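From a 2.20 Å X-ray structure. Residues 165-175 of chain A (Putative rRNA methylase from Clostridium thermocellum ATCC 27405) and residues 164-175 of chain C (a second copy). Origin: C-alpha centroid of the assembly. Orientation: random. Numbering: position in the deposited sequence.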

ATOM      1  N   PHE A 165      -6.629  10.929 -11.221  1.00 41.04           N
ATOM      2  CA  PHE A 165      -6.293  10.470  -9.864  1.00 30.68           C
ATOM      3  C   PHE A 165      -5.777   9.041  -9.832  1.00 32.15           C
ATOM      4  O   PHE A 165      -6.267   8.170 -10.553  1.00 32.18           O
ATOM      5  CB  PHE A 165      -7.500  10.574  -8.914  1.00 34.79           C
ATOM      6  CG  PHE A 165      -8.064  11.967  -8.762  1.00 38.88           C
ATOM      7  CD1 PHE A 165      -7.621  12.801  -7.740  1.00 32.76           C
ATOM      8  CD2 PHE A 165      -9.060  12.435  -9.617  1.00 32.36           C
ATOM      9  CE1 PHE A 165      -8.140  14.088  -7.598  1.00 36.47           C
ATOM     10  CE2 PHE A 165      -9.584  13.722  -9.483  1.00 33.69           C
ATOM     11  CZ  PHE A 165      -9.128  14.546  -8.476  1.00 40.28           C
ATOM     12  N   ILE A 166      -4.776   8.812  -8.988  1.00 34.47           N
ATOM     13  CA  ILE A 166      -4.383   7.464  -8.563  1.00 36.12           C
ATOM     14  C   ILE A 166      -5.199   7.099  -7.325  1.00 32.99           C
ATOM     15  O   ILE A 166      -5.220   7.847  -6.369  1.00 33.86           O
ATOM     16  CB  ILE A 166      -2.873   7.373  -8.211  1.00 36.91           C
ATOM     17  CG1 ILE A 166      -2.005   7.824  -9.388  1.00 41.95           C
ATOM     18  CG2 ILE A 166      -2.490   5.954  -7.799  1.00 31.25           C
ATOM     19  CD1 ILE A 166      -0.521   7.896  -9.067  1.00 35.97           C
ATOM     20  N   VAL A 167      -5.894   5.969  -7.359  1.00 38.63           N
ATOM     21  CA  VAL A 167      -6.626   5.489  -6.187  1.00 33.75           C
ATOM     22  C   VAL A 167      -6.044   4.129  -5.772  1.00 33.33           C
ATOM     23  O   VAL A 167      -6.161   3.137  -6.482  1.00 27.10           O
ATOM     24  CB  VAL A 167      -8.169   5.418  -6.417  1.00 35.64           C
ATOM     25  CG1 VAL A 167      -8.888   4.982  -5.137  1.00 19.99           C
ATOM     26  CG2 VAL A 167      -8.725   6.766  -6.887  1.00 23.83           C
ATOM     27  N   GLN A 168      -5.396   4.106  -4.618  1.00 31.97           N
ATOM     28  CA  GLN A 168      -4.716   2.923  -4.158  1.00 30.24           C
ATOM     29  C   GLN A 168      -5.347   2.409  -2.877  1.00 33.37           C
ATOM     30  O   GLN A 168      -5.450   3.136  -1.898  1.00 32.64           O
ATOM     31  CB  GLN A 168      -3.248   3.233  -3.933  1.00 29.70           C
ATOM     32  CG  GLN A 168      -2.418   2.067  -3.492  1.00 30.15           C
ATOM     33  CD  GLN A 168      -1.159   2.514  -2.781  1.00 34.46           C
ATOM     34  OE1 GLN A 168      -0.083   2.549  -3.365  1.00 45.36           O
ATOM     35  NE2 GLN A 168      -1.295   2.882  -1.514  1.00 38.58           N
ATOM     36  N   ARG A 169      -5.772   1.150  -2.897  1.00 33.01           N
ATOM     37  CA  ARG A 169      -6.288   0.495  -1.713  1.00 32.42           C
ATOM     38  C   ARG A 169      -5.237  -0.421  -1.071  1.00 33.24           C
ATOM     39  O   ARG A 169      -4.560  -1.171  -1.758  1.00 28.38           O
ATOM     40  CB  ARG A 169      -7.539  -0.298  -2.048  1.00 31.24           C
ATOM     41  CG  ARG A 169      -8.236  -0.846  -0.808  1.00 35.15           C
ATOM     42  CD  ARG A 169      -9.240  -1.924  -1.143  1.00 21.09           C
ATOM     43  NE  ARG A 169      -8.736  -2.921  -2.091  1.00 32.77           N
ATOM     44  CZ  ARG A 169      -9.521  -3.730  -2.804  1.00 43.39           C
ATOM     45  NH1 ARG A 169     -10.840  -3.665  -2.671  1.00 35.54           N
ATOM     46  NH2 ARG A 169      -8.995  -4.603  -3.648  1.00 41.26           N
ATOM     47  N   THR A 170      -5.108  -0.333   0.247  1.00 28.39           N
ATOM     48  CA  THR A 170      -4.216  -1.178   1.012  1.00 36.03           C
ATOM     49  C   THR A 170      -5.072  -1.979   1.997  1.00 33.91           C
ATOM     50  O   THR A 170      -5.941  -1.425   2.658  1.00 29.57           O
ATOM     51  CB  THR A 170      -3.127  -0.336   1.728  1.00 41.88           C
ATOM     52  OG1 THR A 170      -2.368   0.386   0.749  1.00 45.13           O
ATOM     53  CG2 THR A 170      -2.178  -1.215   2.519  1.00 43.07           C
ATOM     54  N   ASP A 171      -4.815  -3.279   2.076  1.00 35.49           N
ATOM     55  CA  ASP A 171      -5.726  -4.223   2.686  1.00 38.59           C
ATOM     56  C   ASP A 171      -4.925  -5.363   3.310  1.00 36.59           C
ATOM     57  O   ASP A 171      -4.017  -5.894   2.685  1.00 42.22           O
ATOM     58  CB  ASP A 171      -6.654  -4.773   1.598  1.00 44.97           C
ATOM     59  CG  ASP A 171      -7.949  -5.334   2.146  1.00 63.14           C
ATOM     60  OD1 ASP A 171      -8.155  -5.316   3.384  1.00 79.14           O
ATOM     61  OD2 ASP A 171      -8.769  -5.795   1.322  1.00 64.94           O
ATOM     62  N   PHE A 172      -5.271  -5.728   4.543  1.00 28.23           N
ATOM     63  CA  PHE A 172      -4.655  -6.859   5.227  1.00 32.90           C
ATOM     64  C   PHE A 172      -5.572  -8.059   5.147  1.00 35.92           C
ATOM     65  O   PHE A 172      -6.556  -8.151   5.865  1.00 36.04           O
ATOM     66  CB  PHE A 172      -4.292  -6.489   6.662  1.00 25.38           C
ATOM     67  CG  PHE A 172      -3.340  -5.328   6.737  1.00 22.70           C
ATOM     68  CD1 PHE A 172      -1.966  -5.523   6.587  1.00 32.99           C
ATOM     69  CD2 PHE A 172      -3.821  -4.028   6.897  1.00 28.50           C
ATOM     70  CE1 PHE A 172      -1.072  -4.436   6.626  1.00 31.91           C
ATOM     71  CE2 PHE A 172      -2.938  -2.934   6.921  1.00 35.68           C
ATOM     72  CZ  PHE A 172      -1.574  -3.143   6.789  1.00 33.59           C
ATOM     73  N   ILE A 173      -5.229  -8.971   4.243  1.00 40.03           N
ATOM     74  CA  ILE A 173      -6.178  -9.964   3.751  1.00 38.89           C
ATOM     75  C   ILE A 173      -6.208 -11.253   4.573  1.00 40.13           C
ATOM     76  O   ILE A 173      -7.118 -12.056   4.408  1.00 35.55           O
ATOM     77  CB  ILE A 173      -5.964 -10.264   2.230  1.00 37.41           C
ATOM     78  CG1 ILE A 173      -4.580 -10.868   1.975  1.00 42.88           C
ATOM     79  CG2 ILE A 173      -6.143  -8.996   1.411  1.00 33.59           C
ATOM     80  CD1 ILE A 173      -4.321 -11.310   0.538  1.00 37.65           C
ATOM     81  N   ASN A 174      -5.219 -11.439   5.448  1.00 42.38           N
ATOM     82  CA  ASN A 174      -5.165 -12.606   6.323  1.00 39.36           C
ATOM     83  C   ASN A 174      -5.632 -12.327   7.754  1.00 43.84           C
ATOM     84  O   ASN A 174      -5.610 -13.218   8.610  1.00 46.89           O
ATOM     85  CB  ASN A 174      -3.767 -13.229   6.315  1.00 33.49           C
ATOM     86  CG  ASN A 174      -2.765 -12.452   7.151  1.00 40.09           C
ATOM     87  OD1 ASN A 174      -2.779 -11.221   7.189  1.00 46.35           O
ATOM     88  ND2 ASN A 174      -1.861 -13.176   7.799  1.00 35.59           N
ATOM     89  N   GLN A 175      -6.051 -11.087   8.001  1.00 45.05           N
ATOM     90  CA  GLN A 175      -6.578 -10.692   9.305  1.00 43.47           C
ATOM     91  C   GLN A 175      -8.087 -10.847   9.353  1.00 46.92           C
ATOM     92  O   GLN A 175      -8.785 -10.540   8.388  1.00 52.56           O
ATOM     93  CB  GLN A 175      -6.187  -9.250   9.643  1.00 36.70           C
ATOM     94  CG  GLN A 175      -4.716  -9.056   9.957  1.00 39.00           C
ATOM     95  CD  GLN A 175      -4.373  -7.620  10.300  1.00 45.69           C
ATOM     96  OE1 GLN A 175      -5.179  -6.903  10.897  1.00 50.64           O
ATOM     97  NE2 GLN A 175      -3.171  -7.190   9.924  1.00 47.68           N
TER
ATOM     98  N   LYS C 164       1.398 -15.152  12.870  1.00 46.54           N
ATOM     99  CA  LYS C 164       2.726 -15.466  12.349  1.00 43.31           C
ATOM    100  C   LYS C 164       3.145 -14.559  11.190  1.00 40.77           C
ATOM    101  O   LYS C 164       4.324 -14.232  11.052  1.00 40.99           O
ATOM    102  CB  LYS C 164       2.796 -16.934  11.907  1.00 48.97           C
ATOM    103  CG  LYS C 164       2.341 -17.976  12.939  1.00 61.25           C
ATOM    104  CD  LYS C 164       3.220 -17.997  14.189  1.00 77.93           C
ATOM    105  CE  LYS C 164       2.650 -18.940  15.247  1.00 83.25           C
ATOM    106  NZ  LYS C 164       2.600 -18.292  16.594  1.00 81.67           N
ATOM    107  N   PHE C 165       2.182 -14.166  10.355  1.00 39.61           N
ATOM    108  CA  PHE C 165       2.465 -13.324   9.178  1.00 41.18           C
ATOM    109  C   PHE C 165       1.476 -12.174   8.990  1.00 38.69           C
ATOM    110  O   PHE C 165       0.279 -12.325   9.232  1.00 36.31           O
ATOM    111  CB  PHE C 165       2.500 -14.156   7.881  1.00 40.22           C
ATOM    112  CG  PHE C 165       3.518 -15.261   7.885  1.00 39.36           C
ATOM    113  CD1 PHE C 165       4.813 -15.024   7.455  1.00 31.89           C
ATOM    114  CD2 PHE C 165       3.176 -16.544   8.315  1.00 35.95           C
ATOM    115  CE1 PHE C 165       5.761 -16.046   7.460  1.00 32.21           C
ATOM    116  CE2 PHE C 165       4.104 -17.564   8.326  1.00 32.50           C
ATOM    117  CZ  PHE C 165       5.407 -17.315   7.901  1.00 39.31           C
ATOM    118  N   ILE C 166       1.995 -11.032   8.550  1.00 35.68           N
ATOM    119  CA  ILE C 166       1.187  -9.939   8.015  1.00 34.43           C
ATOM    120  C   ILE C 166       1.107 -10.101   6.493  1.00 34.22           C
ATOM    121  O   ILE C 166       2.125 -10.085   5.815  1.00 43.20           O
ATOM    122  CB  ILE C 166       1.815  -8.550   8.311  1.00 41.02           C
ATOM    123  CG1 ILE C 166       1.960  -8.296   9.814  1.00 38.40           C
ATOM    124  CG2 ILE C 166       0.989  -7.422   7.672  1.00 36.15           C
ATOM    125  CD1 ILE C 166       2.734  -7.018  10.130  1.00 39.30           C
ATOM    126  N   VAL C 167      -0.096 -10.265   5.958  1.00 41.32           N
ATOM    127  CA  VAL C 167      -0.283 -10.305   4.502  1.00 32.03           C
ATOM    128  C   VAL C 167      -1.023  -9.044   4.050  1.00 32.46           C
ATOM    129  O   VAL C 167      -2.185  -8.840   4.378  1.00 21.85           O
ATOM    130  CB  VAL C 167      -0.985 -11.591   4.047  1.00 36.74           C
ATOM    131  CG1 VAL C 167      -1.102 -11.640   2.528  1.00 24.40           C
ATOM    132  CG2 VAL C 167      -0.203 -12.809   4.549  1.00 28.51           C
ATOM    133  N   GLN C 168      -0.313  -8.189   3.316  1.00 37.23           N
ATOM    134  CA  GLN C 168      -0.831  -6.898   2.874  1.00 33.40           C
ATOM    135  C   GLN C 168      -1.037  -6.877   1.369  1.00 26.36           C
ATOM    136  O   GLN C 168      -0.120  -7.154   0.611  1.00 30.79           O
ATOM    137  CB  GLN C 168       0.156  -5.788   3.256  1.00 25.39           C
ATOM    138  CG  GLN C 168      -0.367  -4.384   3.065  1.00 23.33           C
ATOM    139  CD  GLN C 168       0.732  -3.362   2.936  1.00 29.32           C
ATOM    140  OE1 GLN C 168       1.005  -2.617   3.867  1.00 40.69           O
ATOM    141  NE2 GLN C 168       1.376  -3.324   1.784  1.00 29.49           N
ATOM    142  N   ARG C 169      -2.234  -6.509   0.935  1.00 36.04           N
ATOM    143  CA  ARG C 169      -2.515  -6.370  -0.489  1.00 22.88           C
ATOM    144  C   ARG C 169      -2.633  -4.911  -0.893  1.00 19.13           C
ATOM    145  O   ARG C 169      -3.324  -4.146  -0.243  1.00 21.63           O
ATOM    146  CB  ARG C 169      -3.829  -7.076  -0.847  1.00 22.23           C
ATOM    147  CG  ARG C 169      -4.236  -6.843  -2.310  1.00 25.77           C
ATOM    148  CD  ARG C 169      -5.450  -7.649  -2.714  1.00 28.17           C
ATOM    149  NE  ARG C 169      -6.629  -7.199  -1.983  1.00 44.63           N
ATOM    150  CZ  ARG C 169      -7.830  -7.760  -2.051  1.00 50.25           C
ATOM    151  NH1 ARG C 169      -8.047  -8.808  -2.844  1.00 52.27           N
ATOM    152  NH2 ARG C 169      -8.822  -7.256  -1.324  1.00 45.87           N
ATOM    153  N   THR C 170      -1.999  -4.541  -2.001  1.00 30.05           N
ATOM    154  CA  THR C 170      -2.052  -3.183  -2.518  1.00 31.32           C
ATOM    155  C   THR C 170      -2.623  -3.235  -3.934  1.00 26.79           C
ATOM    156  O   THR C 170      -2.153  -4.000  -4.753  1.00 16.80           O
ATOM    157  CB  THR C 170      -0.650  -2.543  -2.529  1.00 34.53           C
ATOM    158  OG1 THR C 170      -0.136  -2.496  -1.188  1.00 46.59           O
ATOM    159  CG2 THR C 170      -0.695  -1.146  -3.090  1.00 36.91           C
ATOM    160  N   ASP C 171      -3.613  -2.394  -4.209  1.00 29.60           N
ATOM    161  CA  ASP C 171      -4.465  -2.539  -5.371  1.00 38.29           C
ATOM    162  C   ASP C 171      -4.848  -1.152  -5.858  1.00 31.42           C
ATOM    163  O   ASP C 171      -5.194  -0.296  -5.068  1.00 37.79           O
ATOM    164  CB  ASP C 171      -5.723  -3.335  -4.977  1.00 40.89           C
ATOM    165  CG  ASP C 171      -6.384  -4.034  -6.152  1.00 59.41           C
ATOM    166  OD1 ASP C 171      -5.992  -3.804  -7.319  1.00 73.83           O
ATOM    167  OD2 ASP C 171      -7.312  -4.829  -5.896  1.00 66.82           O
ATOM    168  N   PHE C 172      -4.761  -0.940  -7.162  1.00 22.72           N
ATOM    169  CA  PHE C 172      -5.197   0.303  -7.799  1.00 31.30           C
ATOM    170  C   PHE C 172      -6.576   0.123  -8.407  1.00 33.97           C
ATOM    171  O   PHE C 172      -6.721  -0.404  -9.511  1.00 38.22           O
ATOM    172  CB  PHE C 172      -4.174   0.757  -8.832  1.00 27.85           C
ATOM    173  CG  PHE C 172      -2.813   0.980  -8.240  1.00 35.38           C
ATOM    174  CD1 PHE C 172      -2.491   2.203  -7.670  1.00 25.56           C
ATOM    175  CD2 PHE C 172      -1.867  -0.052  -8.208  1.00 25.29           C
ATOM    176  CE1 PHE C 172      -1.242   2.411  -7.092  1.00 33.43           C
ATOM    177  CE2 PHE C 172      -0.616   0.147  -7.634  1.00 32.98           C
ATOM    178  CZ  PHE C 172      -0.299   1.378  -7.080  1.00 35.00           C
ATOM    179  N   ILE C 173      -7.587   0.564  -7.662  1.00 37.04           N
ATOM    180  CA  ILE C 173      -8.970   0.125  -7.891  1.00 38.49           C
ATOM    181  C   ILE C 173      -9.720   0.890  -8.984  1.00 38.67           C
ATOM    182  O   ILE C 173     -10.779   0.447  -9.427  1.00 39.22           O
ATOM    183  CB  ILE C 173      -9.786   0.103  -6.570  1.00 39.47           C
ATOM    184  CG1 ILE C 173      -9.919   1.506  -5.977  1.00 37.09           C
ATOM    185  CG2 ILE C 173      -9.129  -0.825  -5.557  1.00 33.14           C
ATOM    186  CD1 ILE C 173     -10.857   1.593  -4.782  1.00 37.31           C
ATOM    187  N   ASN C 174      -9.167   2.021  -9.415  1.00 35.34           N
ATOM    188  CA  ASN C 174      -9.779   2.832 -10.460  1.00 32.98           C
ATOM    189  C   ASN C 174      -9.101   2.678 -11.829  1.00 32.21           C
ATOM    190  O   ASN C 174      -9.428   3.394 -12.776  1.00 37.77           O
ATOM    191  CB  ASN C 174      -9.814   4.293 -10.027  1.00 29.84           C
ATOM    192  CG  ASN C 174      -8.461   4.958 -10.114  1.00 24.06           C
ATOM    193  OD1 ASN C 174      -7.426   4.322  -9.914  1.00 30.88           O
ATOM    194  ND2 ASN C 174      -8.460   6.249 -10.421  1.00 27.40           N
ATOM    195  N   GLN C 175      -8.130   1.768 -11.915  1.00 41.78           N
ATOM    196  CA  GLN C 175      -7.467   1.460 -13.187  1.00 41.51           C
ATOM    197  C   GLN C 175      -8.112   0.253 -13.848  1.00 40.91           C
ATOM    198  O   GLN C 175      -8.477  -0.697 -13.171  1.00 41.05           O
ATOM    199  CB  GLN C 175      -5.981   1.193 -12.987  1.00 38.05           C
ATOM    200  CG  GLN C 175      -5.148   2.431 -12.714  1.00 40.04           C
ATOM    201  CD  GLN C 175      -3.706   2.099 -12.422  1.00 38.95           C
ATOM    202  OE1 GLN C 175      -3.143   1.173 -12.998  1.00 45.52           O
ATOM    203  NE2 GLN C 175      -3.100   2.848 -11.511  1.00 45.70           N
TER
HETATM  204  O   HOH W   1      -4.867   4.614 -10.059  1.00 34.89           O

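Two copies of one strand can join edge to edge when the sequence offers each the complement of itself, and this pair from a putative rRNA methylase is a compact example. The two strands run antiparallel at 160° and approach to 4.5 Å between axes. The register centres on A:Thr170 facing C:Thr170, so most contacts on one side have a counterpart on the other. Around this centre A:Arg169 pairs with C:Asp171 and A:Asp171 with C:Arg169. In the first pair A:Arg169 N donates to C:Asp171 O at 2.7 Å and C:Asp171 N to A:Arg169 O at 2.9 Å; in the second, C:Arg169 N reaches A:Asp171 O at 2.6 Å and A:Asp171 N reaches C:Arg169 O at 2.9 Å. Farther out, A:Ile173 N donates to C:Val167 O at 3.0 Å and C:Ile173 N to A:Val167 O at 3.2 Å.

Beyond the strand, asparagine carries the pattern on with its side chain. The CB of A:Asn174 points toward the partner, and its amide supplies both a donor and an acceptor to the backbone: A:Asn174 ND2 binds C:Phe165 O at 2.7 Å, while C:Val167 N donates to A:Asn174 OD1 at 3.1 Å. At the equivalent site C:Asn174 ND2 holds A:Phe165 O at 2.9 Å, but the bond from A:Val167 N to C:Asn174 OD1 is weak at 3.4 Å. There a water accepts from A:Val167 N at 3.2 Å and donates to C:Asn174 OD1 at 2.6 Å.

The alternation of the strand sorts the remaining side chains. Arginine and aspartate share one face, where A:Arg169 NH2 forms a salt bridge with C:Asp171 OD2 at 2.8 Å and C:Arg169 NH2 one with A:Asp171 OD2 at 3.0 Å. The two guanidiniums stack nearly flat, planes at 12°, bringing A:Arg169 NH2 within 3.5 Å of C:Arg169 NH2; the nearby carboxylates offset this meeting of like charges. C:Ile173 CG2 lies over the opposite face of the A:Arg169 guanidinium, and A:Ile173 CG2 over that of C:Arg169. A:Arg169 NE pays a price, buried without a partner. Along this side A:Ile173 CG1 lies 3.6 Å from C:Val167 CG1, and A:Val167 CG1 3.7 Å from C:Ile173 CG1.

The other face carries glutamine, threonine and phenylalanine, all buried. A:Phe172 CD1 packs against C:Ile166 CG2 at 3.7 Å, and A:Phe172 CE1 meets the aliphatic C:Gln168 CG at 3.6 Å. The side-chain amides of A:Gln168 and C:Gln168 are satisfied elsewhere in the structure. The contact buries 1102 Å², both sides summed.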